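Local coordinates for protein putative NAD(P)H-flavin oxidoreductase (Neisseria meningitidis serogroup A / serotype 4A, PDB 6WT2) that probably uses FMN and NAD(P)H to reduce nitro compounds such as chloramphenicol, as a two-subunit enzyme of the nitroreductase family, at residues 88-93 with 192-197; 151-156 with 198-203; 29-34 with 82-87. All coordinates share one frame; numbering follows the deposited sequence.

Contact 1. Residues 88-93 with 192-197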
loop_
_atom_site.group_PDB
_atom_site.type_symbol
_atom_site.label_atom_id
_atom_site.label_comp_id
_atom_site.label_asym_id
_atom_site.label_seq_id
_atom_site.Cartn_x
_atom_site.Cartn_y
_atom_site.Cartn_z
ATOM N N VAL A 88 -7.935 -2.549 -12.422
ATOM C CA VAL A 88 -7.935 -3.738 -11.583
ATOM C C VAL A 88 -6.482 -4.165 -11.456
ATOM O O VAL A 88 -5.813 -4.417 -12.468
ATOM C CB VAL A 88 -8.798 -4.861 -12.179
ATOM C CG1 VAL A 88 -8.708 -6.116 -11.307
ATOM C CG2 VAL A 88 -10.257 -4.387 -12.361
ATOM N N PHE A 89 -5.997 -4.230 -10.225
ATOM C CA PHE A 89 -4.614 -4.571 -9.936
ATOM C C PHE A 89 -4.472 -6.079 -9.822
ATOM O O PHE A 89 -5.225 -6.729 -9.090
ATOM C CB PHE A 89 -4.148 -3.910 -8.633
ATOM C CG PHE A 89 -4.103 -2.409 -8.682
ATOM C CD1 PHE A 89 -2.899 -1.747 -8.848
ATOM C CD2 PHE A 89 -5.267 -1.655 -8.544
ATOM C CE1 PHE A 89 -2.848 -0.361 -8.875
ATOM C CE2 PHE A 89 -5.233 -0.270 -8.589
ATOM C CZ PHE A 89 -4.024 0.379 -8.738
ATOM N N LEU A 90 -3.510 -6.634 -10.555
ATOM C CA LEU A 90 -3.140 -8.034 -10.436
ATOM C C LEU A 90 -1.840 -8.150 -9.655
ATOM O O LEU A 90 -0.948 -7.311 -9.793
ATOM C CB LEU A 90 -2.934 -8.676 -11.814
ATOM C CG LEU A 90 -4.059 -8.490 -12.822
ATOM C CD1 LEU A 90 -3.633 -9.187 -14.163
ATOM C CD2 LEU A 90 -5.378 -9.010 -12.284
ATOM N N ALA A 91 -1.718 -9.215 -8.874
ATOM C CA ALA A 91 -0.475 -9.515 -8.183
ATOM C C ALA A 91 0.080 -10.846 -8.679
ATOM O O ALA A 91 -0.669 -11.766 -9.028
ATOM C CB ALA A 91 -0.684 -9.527 -6.651
ATOM N N LYS A 92 1.407 -10.940 -8.719
ATOM C CA LYS A 92 2.073 -12.160 -9.162
ATOM C C LYS A 92 1.800 -13.324 -8.214
ATOM O O LYS A 92 1.916 -13.181 -6.988
ATOM C CB LYS A 92 3.574 -11.920 -9.248
ATOM C CG LYS A 92 4.325 -13.035 -9.962
ATOM C CD LYS A 92 3.925 -13.079 -11.428
ATOM C CE LYS A 92 4.528 -14.274 -12.184
ATOM N NZ LYS A 92 3.868 -15.559 -11.789
ATOM N N LYS A 93 1.448 -14.478 -8.781
ATOM C CA LYS A 93 1.362 -15.727 -8.036
ATOM C C LYS A 93 2.705 -16.458 -8.058
ATOM O O LYS A 93 3.465 -16.375 -9.029
ATOM C CB LYS A 93 0.278 -16.646 -8.611
ATOM C CG LYS A 93 -1.146 -16.098 -8.471
ATOM C CD LYS A 93 -2.175 -17.134 -8.889
ATOM C CE LYS A 93 -3.597 -16.633 -8.681
ATOM N NZ LYS A 93 -4.607 -17.601 -9.200
ATOM N N ALA A 192 -3.085 -18.687 -13.851
ATOM C CA ALA A 192 -2.087 -19.461 -13.125
ATOM C C ALA A 192 -0.955 -18.574 -12.631
ATOM O O ALA A 192 -0.324 -18.887 -11.617
ATOM C CB ALA A 192 -1.532 -20.583 -14.003
ATOM N N GLU A 193 -0.708 -17.455 -13.317
ATOM C CA GLU A 193 0.439 -16.598 -13.052
ATOM C C GLU A 193 0.091 -15.319 -12.299
ATOM O O GLU A 193 0.984 -14.729 -11.685
ATOM C CB GLU A 193 1.126 -16.217 -14.372
ATOM C CG GLU A 193 1.598 -17.415 -15.201
ATOM C CD GLU A 193 2.804 -18.109 -14.601
ATOM O OE1 GLU A 193 3.551 -17.455 -13.843
ATOM O OE2 GLU A 193 3.014 -19.306 -14.891
ATOM N N TRP A 194 -1.167 -14.874 -12.353
ATOM C CA TRP A 194 -1.592 -13.606 -11.769
ATOM C C TRP A 194 -2.932 -13.784 -11.071
ATOM O O TRP A 194 -3.750 -14.611 -11.482
ATOM C CB TRP A 194 -1.711 -12.510 -12.841
ATOM C CG TRP A 194 -0.408 -12.216 -13.537
ATOM C CD1 TRP A 194 0.058 -12.779 -14.694
ATOM C CD2 TRP A 194 0.592 -11.289 -13.111
ATOM N NE1 TRP A 194 1.298 -12.265 -15.007
ATOM C CE2 TRP A 194 1.642 -11.343 -14.051
ATOM C CE3 TRP A 194 0.707 -10.424 -12.014
ATOM C CZ2 TRP A 194 2.790 -10.561 -13.931
ATOM C CZ3 TRP A 194 1.841 -9.646 -11.902
ATOM C CH2 TRP A 194 2.867 -9.722 -12.848
ATOM N N GLY A 195 -3.154 -12.999 -10.007
ATOM C CA GLY A 195 -4.427 -13.017 -9.315
ATOM C C GLY A 195 -4.892 -11.608 -9.012
ATOM O O GLY A 195 -4.094 -10.677 -8.889
ATOM N N VAL A 196 -6.209 -11.463 -8.864
ATOM C CA VAL A 196 -6.772 -10.143 -8.599
ATOM C C VAL A 196 -6.472 -9.721 -7.164
ATOM O O VAL A 196 -6.639 -10.497 -6.216
ATOM C CB VAL A 196 -8.277 -10.131 -8.893
ATOM C CG1 VAL A 196 -8.907 -8.865 -8.337
ATOM C CG2 VAL A 196 -8.501 -10.249 -10.423
ATOM N N SER A 197 -6.018 -8.483 -7.009
ATOM C CA SER A 197 -5.562 -7.925 -5.745
ATOM C C SER A 197 -6.516 -6.891 -5.164
ATOM O O SER A 197 -6.933 -6.998 -4.000
ATOM C CB SER A 197 -4.179 -7.287 -5.940
ATOM O OG SER A 197 -3.770 -6.657 -4.744
#
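K92 lays its aliphatic chain over one face of the W194 indole and carries its ammonium on to E193. CG stands anti to the backbone N (chi1 -168°), and bends at chi2 and chi4 curl the chain over the ring; K92 CD rides 3.7 Å from the centroid of the six-membered ring of W194 as a CH-pi contact, whereas any cation-pi pull from NZ is long and weak. K92 NZ is gripped three times: by E193 OE1 at 2.8 Å in a salt bridge on the anti side of the carboxylate, by E193 O at 3.0 Å on a lone pair, and by its neighbour K93 O. E193 O also takes K93 N at 3.0 Å, from well above the carbonyl plane. Behind this end runs an antiparallel ladder. A91 and G195 form the hydrogen-bonded pair, A91 N to G195 O at 2.8 Å and G195 N to A91 O at 2.9 Å, and S197 N donates to F89 O at 2.8 Å. The strand directions differ by 134°, a marked twist. K93 stretches along the backbone of W194 and G195 to A191 O, and L90 CD2 meets V196 CG2 at 3.8 Å. Helix 138-162 covers F89, A91 and S197, whose OG bonds T149; helix 175-185 packs on V88 and V196 at the opposite face, I222 of the second subunit touches L90, and strand 55-59 flanks 85-92 on its other edge.

Contact 2. Residues 151-156 with 198-203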
loop_
_atom_site.group_PDB
_atom_site.type_symbol
_atom_site.label_atom_id
_atom_site.label_comp_id
_atom_site.label_asym_id
_atom_site.label_seq_id
_atom_site.Cartn_x
_atom_site.Cartn_y
_atom_site.Cartn_z
ATOM N N ILE A 151 0.818 -0.427 -2.352
ATOM C CA ILE A 151 1.683 0.746 -2.448
ATOM C C ILE A 151 1.394 1.498 -3.737
ATOM O O ILE A 151 1.193 2.715 -3.734
ATOM C CB ILE A 151 3.164 0.338 -2.385
ATOM C CG1 ILE A 151 3.449 -0.488 -1.134
ATOM C CG2 ILE A 151 4.050 1.573 -2.480
ATOM C CD1 ILE A 151 4.900 -0.976 -1.092
ATOM N N ALA A 152 1.392 0.776 -4.864
ATOM C CA ALA A 152 1.077 1.398 -6.147
ATOM C C ALA A 152 -0.312 2.010 -6.130
ATOM O O ALA A 152 -0.514 3.120 -6.630
ATOM C CB ALA A 152 1.183 0.371 -7.269
ATOM N N LEU A 153 -1.285 1.290 -5.565
ATOM C CA LEU A 153 -2.631 1.835 -5.412
ATOM C C LEU A 153 -2.614 3.168 -4.668
ATOM O O LEU A 153 -3.152 4.171 -5.155
ATOM C CB LEU A 153 -3.515 0.825 -4.685
ATOM C CG LEU A 153 -4.881 1.353 -4.228
ATOM C CD1 LEU A 153 -5.809 1.398 -5.411
ATOM C CD2 LEU A 153 -5.434 0.475 -3.117
ATOM N N GLY A 154 -1.998 3.194 -3.480
ATOM C CA GLY A 154 -1.935 4.429 -2.707
ATOM C C GLY A 154 -1.307 5.581 -3.472
ATOM O O GLY A 154 -1.822 6.703 -3.458
ATOM N N ASN A 155 -0.202 5.311 -4.174
ATOM C CA ASN A 155 0.517 6.362 -4.892
ATOM C C ASN A 155 -0.286 6.900 -6.071
ATOM O O ASN A 155 -0.334 8.115 -6.294
ATOM C CB ASN A 155 1.866 5.838 -5.371
ATOM C CG ASN A 155 2.905 5.818 -4.276
ATOM O OD1 ASN A 155 2.823 6.584 -3.301
ATOM N ND2 ASN A 155 3.917 4.970 -4.441
HETATM N N MSE A 156 -0.913 6.021 -6.840
HETATM C CA MSE A 156 -1.734 6.469 -7.957
HETATM C C MSE A 156 -2.896 7.362 -7.497
HETATM O O MSE A 156 -3.150 8.418 -8.089
HETATM C CB MSE A 156 -2.243 5.259 -8.736
HETATM C CG MSE A 156 -1.120 4.577 -9.493
HETATM SE SE MSE A 156 -1.615 2.812 -10.107
HETATM C CE MSE A 156 -3.064 3.363 -11.269
ATOM N N VAL A 198 -6.863 -5.878 -5.962
ATOM C CA VAL A 198 -7.642 -4.713 -5.543
ATOM C C VAL A 198 -7.999 -3.945 -6.813
ATOM O O VAL A 198 -7.432 -4.205 -7.881
ATOM C CB VAL A 198 -6.834 -3.843 -4.550
ATOM C CG1 VAL A 198 -5.633 -3.222 -5.266
ATOM C CG2 VAL A 198 -7.718 -2.784 -3.835
ATOM N N ALA A 199 -8.958 -3.022 -6.730
ATOM C CA ALA A 199 -9.328 -2.188 -7.870
ATOM C C ALA A 199 -9.378 -0.729 -7.433
ATOM O O ALA A 199 -9.350 -0.411 -6.240
ATOM C CB ALA A 199 -10.675 -2.620 -8.476
ATOM N N ALA A 200 -9.430 0.164 -8.420
ATOM C CA ALA A 200 -9.601 1.589 -8.170
ATOM C C ALA A 200 -10.344 2.221 -9.339
ATOM O O ALA A 200 -10.107 1.859 -10.487
ATOM C CB ALA A 200 -8.258 2.296 -7.991
ATOM N N THR A 201 -11.219 3.175 -9.040
ATOM C CA THR A 201 -11.864 3.994 -10.051
ATOM C C THR A 201 -11.225 5.377 -10.067
ATOM O O THR A 201 -10.679 5.837 -9.066
ATOM C CB THR A 201 -13.375 4.111 -9.789
ATOM O OG1 THR A 201 -13.618 4.712 -8.501
ATOM C CG2 THR A 201 -14.018 2.732 -9.808
ATOM N N PHE A 202 -11.309 6.045 -11.217
ATOM C CA PHE A 202 -10.775 7.391 -11.378
ATOM C C PHE A 202 -11.704 8.213 -12.247
ATOM O O PHE A 202 -12.258 7.705 -13.228
ATOM C CB PHE A 202 -9.391 7.406 -12.042
ATOM C CG PHE A 202 -8.335 6.669 -11.279
ATOM C CD1 PHE A 202 -7.507 7.340 -10.395
ATOM C CD2 PHE A 202 -8.146 5.308 -11.472
ATOM C CE1 PHE A 202 -6.528 6.653 -9.687
ATOM C CE2 PHE A 202 -7.167 4.615 -10.769
ATOM C CZ PHE A 202 -6.364 5.287 -9.867
ATOM N N GLY A 203 -11.815 9.494 -11.918
ATOM C CA GLY A 203 -12.642 10.392 -12.705
ATOM C C GLY A 203 -12.779 11.734 -12.017
ATOM O O GLY A 203 -11.930 12.128 -11.216
#
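M156 N, at the base of the side chain that reaches F202, donates to A152 O at 2.9 Å, a helical bond that fixes the backbone from which M156 and L153 project. The contact itself is wholly apolar: a helix lying on an antiparallel sheet within the alpha+beta nitroreductase fold. Helix 151-156 and strand 198-203 run almost in the same direction, 10° apart with axes 9.8 Å from each other, so L153 meets V198 and A200, and M156, three residues on, meets F202. L153 has CG anti to the backbone N (chi1 169°), which drops its fork onto the sheet: L153 CD1 lies 3.7 Å from A200 CB, and L153 CD2 meets V198 CG2 at 4.0 Å. M156, present as selenomethionine, bends at chi3 and brings its methyl across to F202. The partners are all buried, and F89 of strand 85-92 fills in beside L153, M156 and V198, while I39 of helix 33-44 touches both M156 and F202. The helix also borders a cofactor and the dimer: I151 touches an FMN, and N155 OD1 is hydrogen-bonded to T158 OG1 of the second subunit; on the strand, the V198 side chain comes within about 4 Å of a bound FMN, between nearest atoms. At the far end of the contact, the side chains of M156 and F202 cross at about a right angle, tip to tip, with CE of M156 4.1 Å from CZ of F202.

Contact 3. Residues 29-34 with 82-87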
loop_
_atom_site.group_PDB
_atom_site.type_symbol
_atom_site.label_atom_id
_atom_site.label_comp_id
_atom_site.label_asym_id
_atom_site.label_seq_id
_atom_site.Cartn_x
_atom_site.Cartn_y
_atom_site.Cartn_z
ATOM N N ARG A 29 -17.314 13.486 -18.141
ATOM C CA ARG A 29 -15.955 13.999 -18.026
ATOM C C ARG A 29 -14.937 12.862 -18.088
ATOM O O ARG A 29 -14.904 12.005 -17.201
ATOM C CB ARG A 29 -15.796 14.790 -16.731
ATOM C CG ARG A 29 -16.396 16.174 -16.798
ATOM C CD ARG A 29 -15.292 17.208 -16.749
ATOM N NE ARG A 29 -15.035 17.659 -15.390
ATOM C CZ ARG A 29 -13.865 18.123 -14.960
ATOM N NH1 ARG A 29 -12.816 18.180 -15.772
ATOM N NH2 ARG A 29 -13.743 18.519 -13.707
ATOM N N LYS A 30 -14.097 12.869 -19.122
ATOM C CA LYS A 30 -13.072 11.850 -19.308
ATOM C C LYS A 30 -11.697 12.399 -18.942
ATOM O O LYS A 30 -11.355 13.533 -19.292
ATOM C CB LYS A 30 -13.060 11.350 -20.760
ATOM C CG LYS A 30 -14.406 10.795 -21.241
ATOM C CD LYS A 30 -14.845 9.636 -20.364
ATOM C CE LYS A 30 -16.300 9.270 -20.567
ATOM N NZ LYS A 30 -16.667 8.142 -19.661
ATOM N N ILE A 31 -10.909 11.586 -18.244
ATOM C CA ILE A 31 -9.505 11.907 -18.022
ATOM C C ILE A 31 -8.773 11.809 -19.351
ATOM O O ILE A 31 -8.947 10.832 -20.091
ATOM C CB ILE A 31 -8.897 10.950 -16.984
ATOM C CG1 ILE A 31 -9.635 11.054 -15.634
ATOM C CG2 ILE A 31 -7.423 11.219 -16.811
ATOM C CD1 ILE A 31 -9.428 9.836 -14.748
ATOM N N SER A 32 -7.968 12.823 -19.675
ATOM C CA SER A 32 -7.216 12.784 -20.926
ATOM C C SER A 32 -6.225 11.622 -20.928
ATOM O O SER A 32 -5.786 11.138 -19.872
ATOM C CB SER A 32 -6.448 14.089 -21.150
ATOM O OG SER A 32 -5.367 14.190 -20.232
ATOM N N ALA A 33 -5.852 11.197 -22.143
ATOM C CA ALA A 33 -4.856 10.142 -22.293
ATOM C C ALA A 33 -3.574 10.505 -21.560
ATOM O O ALA A 33 -3.005 9.681 -20.839
ATOM C CB ALA A 33 -4.572 9.886 -23.776
ATOM N N GLU A 34 -3.118 11.753 -21.725
ATOM C CA GLU A 34 -1.891 12.208 -21.081
ATOM C C GLU A 34 -2.017 12.205 -19.564
ATOM O O GLU A 34 -1.088 11.789 -18.859
ATOM C CB GLU A 34 -1.522 13.609 -21.579
ATOM C CG GLU A 34 -1.140 13.674 -23.070
ATOM C CD GLU A 34 -2.330 13.515 -24.031
ATOM O OE1 GLU A 34 -3.507 13.594 -23.590
ATOM O OE2 GLU A 34 -2.078 13.307 -25.243
ATOM N N THR A 82 -20.230 5.419 -14.553
ATOM C CA THR A 82 -19.900 6.834 -14.610
ATOM C C THR A 82 -18.415 7.142 -14.541
ATOM O O THR A 82 -18.027 8.250 -14.924
ATOM C CB THR A 82 -20.609 7.603 -13.478
ATOM O OG1 THR A 82 -20.104 7.184 -12.200
ATOM C CG2 THR A 82 -22.140 7.376 -13.537
ATOM N N ALA A 83 -17.587 6.229 -14.046
ATOM C CA ALA A 83 -16.163 6.524 -13.893
ATOM C C ALA A 83 -15.494 6.686 -15.253
ATOM O O ALA A 83 -15.828 5.991 -16.217
ATOM C CB ALA A 83 -15.457 5.420 -13.094
ATOM N N SER A 84 -14.532 7.610 -15.322
ATOM C CA SER A 84 -13.704 7.733 -16.514
ATOM C C SER A 84 -12.875 6.471 -16.735
ATOM O O SER A 84 -12.904 5.871 -17.819
ATOM C CB SER A 84 -12.799 8.960 -16.396
ATOM O OG SER A 84 -11.909 9.019 -17.491
ATOM N N HIS A 85 -12.127 6.058 -15.716
ATOM C CA HIS A 85 -11.228 4.925 -15.814
ATOM C C HIS A 85 -11.438 3.975 -14.644
ATOM O O HIS A 85 -11.834 4.384 -13.549
ATOM C CB HIS A 85 -9.756 5.378 -15.848
ATOM C CG HIS A 85 -9.333 5.987 -17.150
ATOM N ND1 HIS A 85 -9.808 7.202 -17.596
ATOM C CD2 HIS A 85 -8.455 5.558 -18.089
ATOM C CE1 HIS A 85 -9.250 7.487 -18.763
ATOM N NE2 HIS A 85 -8.421 6.509 -19.081
ATOM N N LEU A 86 -11.169 2.697 -14.902
ATOM C CA LEU A 86 -11.135 1.649 -13.891
ATOM C C LEU A 86 -9.839 0.863 -14.043
ATOM O O LEU A 86 -9.479 0.471 -15.158
ATOM C CB LEU A 86 -12.336 0.716 -14.040
ATOM C CG LEU A 86 -12.328 -0.600 -13.265
ATOM C CD1 LEU A 86 -12.379 -0.379 -11.759
ATOM C CD2 LEU A 86 -13.508 -1.462 -13.725
ATOM N N VAL A 87 -9.148 0.633 -12.932
ATOM C CA VAL A 87 -7.931 -0.177 -12.904
ATOM C C VAL A 87 -8.171 -1.336 -11.948
ATOM O O VAL A 87 -8.601 -1.128 -10.805
ATOM C CB VAL A 87 -6.703 0.645 -12.468
ATOM C CG1 VAL A 87 -5.449 -0.239 -12.404
ATOM C CG2 VAL A 87 -6.469 1.814 -13.420
HETATM O O HOH W 1 -16.570 9.248 -17.236
HETATM O O HOH W 2 -14.721 5.859 -19.803
#
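S84 OG receives the backbone amide of I31 in the one direct hydrogen bond across the contact: I31 N to S84 OG measures 2.9 Å and is nearly straight, 169° at the hydrogen. With OG anti to its own backbone N (chi1 175°), the hydroxyl points out of the chain toward 29-34; the same OG is hydrogen-bonded to ND1 of the next residue, S84 OG to H85 ND1 being 2.8 Å, in the plane of the imidazole, and either of these two atoms could be the donor. The buried hydroxyl therefore links the I31 backbone to the ring of the next residue and helps fix how that ring is turned.

Water-mediated bonds tie the more exposed side. K30, bent at chi2, brings its ammonium alongside residues 82-84, and K30 NZ donates to water 1 at 2.7 Å and to water 2 at 3.0 Å. Water 2 in turn donates to S84 O at 2.7 Å, a carbonyl held as well by R66 NH2 and Q61 NE2. Water 1 sits between the carbonyls of R29 and T82.

S84 and H85 form a classic beta bulge opposite F202 as strand 85-92 starts, both residues facing that one partner; on the other side, S32 is the N-cap of helix 33-44, its OG bonded to D35 N.

Van der Waals and edge contacts complete the junction. The I31 carbons pack on the hydroxyl and the ring nitrogen: I31 CG1 lies 3.6 Å from S84 OG, and I31 CD1 lies 3.9 Å from H85 ND1. The carbonyl of the same residue comes to the rim of the imidazole, I31 O being 3.6 Å from H85 CE1, near the ring plane. F36 of helix 33-44 stacks on the H85 ring, and I31 continues onto F202 and Y204.

How the contacts relate
All three contacts bear on one pair of neighbouring strands, 85-92 and 194-203. Contact 3 lies where the first begins, contact 1 where the second begins, their centres 23 Å apart; contact 2 lies between, 15 Å from contact 1 and 13 Å from contact 3. F89 joins contacts 1 and 2: F89 N is 2.7 Å from V198 O, F89 CE1 3.6 Å from M156 SE. Contacts 2 and 3 meet through the same ladder, with A200 N 2.8 Å from V87 O and F202 N 2.9 Å from H85 O. Contact 2 comes closest to bound FMN, which I151 touches. The side chain of S197 in contact 1 is about 9 Å from a bound FMN, and the side chain of A83 in contact 3 is about 12 Å from a bound FMN.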